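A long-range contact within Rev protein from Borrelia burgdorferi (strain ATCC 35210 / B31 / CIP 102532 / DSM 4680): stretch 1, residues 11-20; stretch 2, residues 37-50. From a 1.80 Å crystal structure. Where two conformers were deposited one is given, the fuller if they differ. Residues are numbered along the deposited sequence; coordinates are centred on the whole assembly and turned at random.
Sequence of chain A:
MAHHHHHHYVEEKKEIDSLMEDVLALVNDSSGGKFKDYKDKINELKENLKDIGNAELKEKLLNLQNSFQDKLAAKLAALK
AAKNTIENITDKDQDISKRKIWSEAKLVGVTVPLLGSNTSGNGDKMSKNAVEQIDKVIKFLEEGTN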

# COMPACT_ATOMS: atom_id res chain seq x y z
N GLU A 11 28.29 -7.81 -1.71
CA GLU A 11 27.21 -7.97 -2.68
C GLU A 11 25.87 -8.16 -1.98
O GLU A 11 24.84 -7.63 -2.44
CB GLU A 11 27.50 -9.13 -3.64
CG GLU A 11 28.61 -8.78 -4.64
CD GLU A 11 28.45 -7.38 -5.24
OE1 GLU A 11 27.42 -7.13 -5.91
OE2 GLU A 11 29.35 -6.53 -5.03
N GLU A 12 25.87 -8.87 -0.85
CA GLU A 12 24.65 -9.02 -0.08
C GLU A 12 24.19 -7.69 0.51
O GLU A 12 22.98 -7.41 0.54
CB GLU A 12 24.87 -10.04 1.04
CG GLU A 12 25.10 -11.48 0.57
CD GLU A 12 26.54 -11.76 0.15
OE1 GLU A 12 27.40 -10.85 0.23
OE2 GLU A 12 26.82 -12.91 -0.27
N LYS A 13 25.12 -6.88 1.00
CA LYS A 13 24.74 -5.57 1.52
C LYS A 13 24.18 -4.67 0.42
O LYS A 13 23.27 -3.88 0.68
CB LYS A 13 25.93 -4.89 2.20
CG LYS A 13 26.33 -5.58 3.51
CD LYS A 13 27.64 -5.05 4.02
CE LYS A 13 27.95 -5.62 5.41
NZ LYS A 13 29.30 -5.20 5.88
N LYS A 14 24.72 -4.77 -0.80
CA LYS A 14 24.16 -4.00 -1.91
C LYS A 14 22.74 -4.45 -2.24
O LYS A 14 21.87 -3.62 -2.53
CB LYS A 14 25.06 -4.10 -3.14
CG LYS A 14 26.40 -3.41 -2.99
CD LYS A 14 27.16 -3.44 -4.31
CE LYS A 14 28.53 -2.86 -4.13
NZ LYS A 14 29.47 -3.25 -5.20
N GLU A 15 22.49 -5.76 -2.17
CA GLU A 15 21.13 -6.27 -2.39
C GLU A 15 20.16 -5.65 -1.40
O GLU A 15 19.08 -5.18 -1.78
CB GLU A 15 21.10 -7.79 -2.27
CG GLU A 15 21.90 -8.54 -3.30
CD GLU A 15 21.70 -10.04 -3.18
OE1 GLU A 15 22.27 -10.66 -2.25
OE2 GLU A 15 20.96 -10.60 -4.02
N ILE A 16 20.53 -5.65 -0.12
CA ILE A 16 19.67 -5.09 0.91
C ILE A 16 19.45 -3.61 0.67
O ILE A 16 18.31 -3.12 0.73
CB ILE A 16 20.25 -5.36 2.30
CG1 ILE A 16 20.36 -6.86 2.56
CG2 ILE A 16 19.41 -4.69 3.39
CD1 ILE A 16 21.18 -7.19 3.78
N ASP A 17 20.53 -2.87 0.37
CA ASP A 17 20.42 -1.42 0.16
C ASP A 17 19.44 -1.09 -0.95
O ASP A 17 18.61 -0.19 -0.80
CB ASP A 17 21.78 -0.82 -0.21
CG ASP A 17 22.77 -0.80 0.94
OD1 ASP A 17 22.41 -1.03 2.11
OD2 ASP A 17 23.94 -0.52 0.63
N SER A 18 19.57 -1.77 -2.08
CA SER A 18 18.71 -1.49 -3.23
C SER A 18 17.25 -1.73 -2.88
O SER A 18 16.38 -0.90 -3.19
CB SER A 18 19.13 -2.35 -4.42
OG SER A 18 18.31 -2.10 -5.55
N LEU A 19 16.96 -2.85 -2.23
CA LEU A 19 15.58 -3.12 -1.82
C LEU A 19 15.11 -2.10 -0.79
O LEU A 19 13.94 -1.68 -0.82
CB LEU A 19 15.48 -4.55 -1.29
CG LEU A 19 14.10 -5.13 -1.01
CD1 LEU A 19 13.17 -4.90 -2.21
CD2 LEU A 19 14.24 -6.63 -0.71
N MET A 20 16.00 -1.68 0.12
CA MET A 20 15.64 -0.67 1.10
C MET A 20 15.22 0.64 0.41
O MET A 20 14.22 1.27 0.78
CB MET A 20 16.81 -0.40 2.06
CG MET A 20 16.52 0.76 3.05
SD MET A 20 15.21 0.39 4.25
CE MET A 20 16.11 -0.12 5.66
N ASP A 37 5.19 -7.55 -3.66
CA ASP A 37 6.43 -7.88 -4.34
C ASP A 37 7.63 -7.59 -3.45
O ASP A 37 8.54 -8.43 -3.34
CB ASP A 37 6.53 -7.11 -5.66
CG ASP A 37 7.87 -7.31 -6.34
OD1 ASP A 37 8.27 -8.49 -6.52
OD2 ASP A 37 8.52 -6.31 -6.70
N TYR A 38 7.66 -6.43 -2.80
CA TYR A 38 8.77 -6.11 -1.90
C TYR A 38 8.76 -7.02 -0.67
O TYR A 38 9.82 -7.43 -0.19
CB TYR A 38 8.73 -4.65 -1.46
CG TYR A 38 8.94 -3.65 -2.58
CD1 TYR A 38 8.59 -2.32 -2.41
CD2 TYR A 38 9.48 -4.03 -3.81
CE1 TYR A 38 8.77 -1.39 -3.42
CE2 TYR A 38 9.66 -3.11 -4.84
CZ TYR A 38 9.29 -1.79 -4.63
OH TYR A 38 9.46 -0.85 -5.62
N LYS A 39 7.57 -7.34 -0.15
CA LYS A 39 7.51 -8.26 0.98
C LYS A 39 8.09 -9.61 0.61
O LYS A 39 8.83 -10.21 1.40
CB LYS A 39 6.07 -8.43 1.47
N ASP A 40 7.79 -10.11 -0.59
CA ASP A 40 8.32 -11.40 -1.01
C ASP A 40 9.83 -11.35 -1.16
O ASP A 40 10.53 -12.28 -0.73
CB ASP A 40 7.67 -11.85 -2.32
CG ASP A 40 6.22 -12.31 -2.14
OD1 ASP A 40 5.50 -12.37 -3.15
OD2 ASP A 40 5.81 -12.60 -0.99
N LYS A 41 10.35 -10.28 -1.75
CA LYS A 41 11.80 -10.14 -1.87
C LYS A 41 12.46 -10.00 -0.50
O LYS A 41 13.57 -10.52 -0.29
CB LYS A 41 12.14 -8.94 -2.76
CG LYS A 41 11.79 -9.18 -4.21
CD LYS A 41 11.92 -7.92 -5.03
CE LYS A 41 11.53 -8.18 -6.47
NZ LYS A 41 11.65 -6.93 -7.26
N ILE A 42 11.80 -9.32 0.44
CA ILE A 42 12.38 -9.22 1.78
C ILE A 42 12.44 -10.59 2.43
O ILE A 42 13.46 -10.95 3.04
CB ILE A 42 11.58 -8.21 2.63
CG1 ILE A 42 11.79 -6.79 2.11
CG2 ILE A 42 12.01 -8.30 4.10
CD1 ILE A 42 11.02 -5.76 2.88
N ASN A 43 11.36 -11.38 2.32
CA ASN A 43 11.35 -12.72 2.91
C ASN A 43 12.40 -13.63 2.29
O ASN A 43 13.00 -14.45 2.99
CB ASN A 43 9.96 -13.35 2.76
CG ASN A 43 8.92 -12.69 3.63
OD1 ASN A 43 9.25 -12.08 4.65
ND2 ASN A 43 7.65 -12.83 3.25
N GLU A 44 12.60 -13.52 0.98
CA GLU A 44 13.58 -14.38 0.34
C GLU A 44 15.00 -14.01 0.78
O GLU A 44 15.84 -14.90 1.00
CB GLU A 44 13.41 -14.31 -1.17
CG GLU A 44 14.60 -14.63 -2.03
CD GLU A 44 14.31 -14.41 -3.51
OE1 GLU A 44 13.80 -15.34 -4.17
OE2 GLU A 44 14.55 -13.29 -4.01
N LEU A 45 15.28 -12.72 0.98
CA LEU A 45 16.58 -12.30 1.50
C LEU A 45 16.80 -12.78 2.92
O LEU A 45 17.87 -13.30 3.26
CB LEU A 45 16.71 -10.78 1.44
CG LEU A 45 17.31 -10.11 0.22
CD1 LEU A 45 17.27 -8.59 0.42
CD2 LEU A 45 18.73 -10.57 -0.01
N LYS A 46 15.80 -12.59 3.79
CA LYS A 46 15.92 -13.05 5.17
C LYS A 46 16.22 -14.55 5.22
O LYS A 46 17.03 -14.99 6.04
CB LYS A 46 14.64 -12.74 5.95
N GLU A 47 15.61 -15.33 4.32
CA GLU A 47 15.87 -16.76 4.28
C GLU A 47 17.28 -17.05 3.76
O GLU A 47 17.99 -17.89 4.31
CB GLU A 47 14.83 -17.46 3.40
CG GLU A 47 15.21 -18.87 2.98
CD GLU A 47 15.26 -19.85 4.14
OE1 GLU A 47 14.58 -19.59 5.16
OE2 GLU A 47 15.97 -20.88 4.04
N ASN A 48 17.70 -16.36 2.70
CA ASN A 48 18.98 -16.71 2.10
C ASN A 48 20.18 -16.18 2.89
O ASN A 48 21.29 -16.71 2.73
CB ASN A 48 19.05 -16.20 0.66
CG ASN A 48 18.09 -16.95 -0.26
OD1 ASN A 48 17.70 -18.08 0.03
ND2 ASN A 48 17.73 -16.32 -1.37
N LEU A 49 19.99 -15.19 3.75
CA LEU A 49 21.08 -14.64 4.55
C LEU A 49 21.02 -15.09 6.01
O LEU A 49 21.75 -14.53 6.84
CB LEU A 49 21.06 -13.12 4.47
CG LEU A 49 21.10 -12.52 3.07
CD1 LEU A 49 21.05 -11.02 3.18
CD2 LEU A 49 22.32 -12.97 2.28
N LYS A 50 20.20 -16.09 6.33
CA LYS A 50 19.94 -16.45 7.72
C LYS A 50 21.20 -16.94 8.45
O LYS A 50 21.29 -16.79 9.68
CB LYS A 50 18.85 -17.52 7.77
CG LYS A 50 19.34 -18.85 7.22
CD LYS A 50 18.23 -19.79 6.82
CE LYS A 50 18.73 -20.75 5.75
NZ LYS A 50 18.08 -22.08 5.86

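L19 is the centre of the contact. Its side chain is a knob in a hole formed by Y38, K41, I42 and L45 on the second helix. It gives up 115 Å² to the other stretch, the largest share of any residue here. The CA-to-CB bond points toward the second helix, and with chi1 t and chi2 p the two methyls reach different parts of the hole. L19 CD2 lies 3.7 Å from I42 CG1, 3.7 Å from K41 CB and 3.8 Å from L45 CD1. L19 CD1 turns to the tyrosine, 4.1 Å from Y38 CD2, and meets the ring obliquely. A branched, fully apolar side chain suits this place, since it can touch all four walls and leaves no polar atom without a partner.

Y38, K41, I42 and L45 follow the i, i+3, i+4, i+7 spacing that keeps side chains on one side of a helix; Y38 and L45 stand at the ends of the hole, K41 and I42 at its flanks. The CA-to-CB bonds of Y38 and I42 point sideways; those of K41 and L45 point toward the first helix. I42 is buried, and its CG1 supplies the contact with the knob.

The side chain of L45 links the knob to the next layer. L45 CD1, which touches L19, also lies 4.1 Å from I16 CG1. I16 is buried and points sideways. Its chi1 m, chi2 t side chain extends to L49, with I16 CD1 3.9 Å from L49 CD1. L49 is the first residue to leave helical phi/psi, yet its CA-to-CB bond still points toward the first stretch and the residue is buried. Its amide keeps a helical bond, L49 N to L45 O at 2.9 Å.

The helices run nearly antiparallel, at 161°, so the partners climb one helix as they descend the other: L19 with Y38, I16 with L45, E12 with L49. The axes come no closer than 11.1 Å. The gap is bridged by side chains, and no hydrogen bond or salt bridge crosses it. The two stretches together bury 395 Å², all through van der Waals packing.

At the margin, long polar residues lend their carbons to the contact. E12 CG packs 3.6 Å from L49 CD2. The CA-to-CB bond of E12 points toward the second stretch, but the end of the side chain leads away. K41 behaves in the same way: its CB closes the hole around L19, and its extended chain carries the amine outward. There K41 NZ forms a salt bridge with D37 OD2 at 3.2 Å, one turn back on its own helix; the hydrogen bond within it is weak. E15 is exposed, and its OE1 comes within 4.2 Å of L45 CD2, a loose contact at the edge.

Beyond the contact, charges pair within each stretch. K14 NZ bridges to E11 OE2 at 3.3 Å, and K50 NZ to E47 OE2 at 3.0 Å.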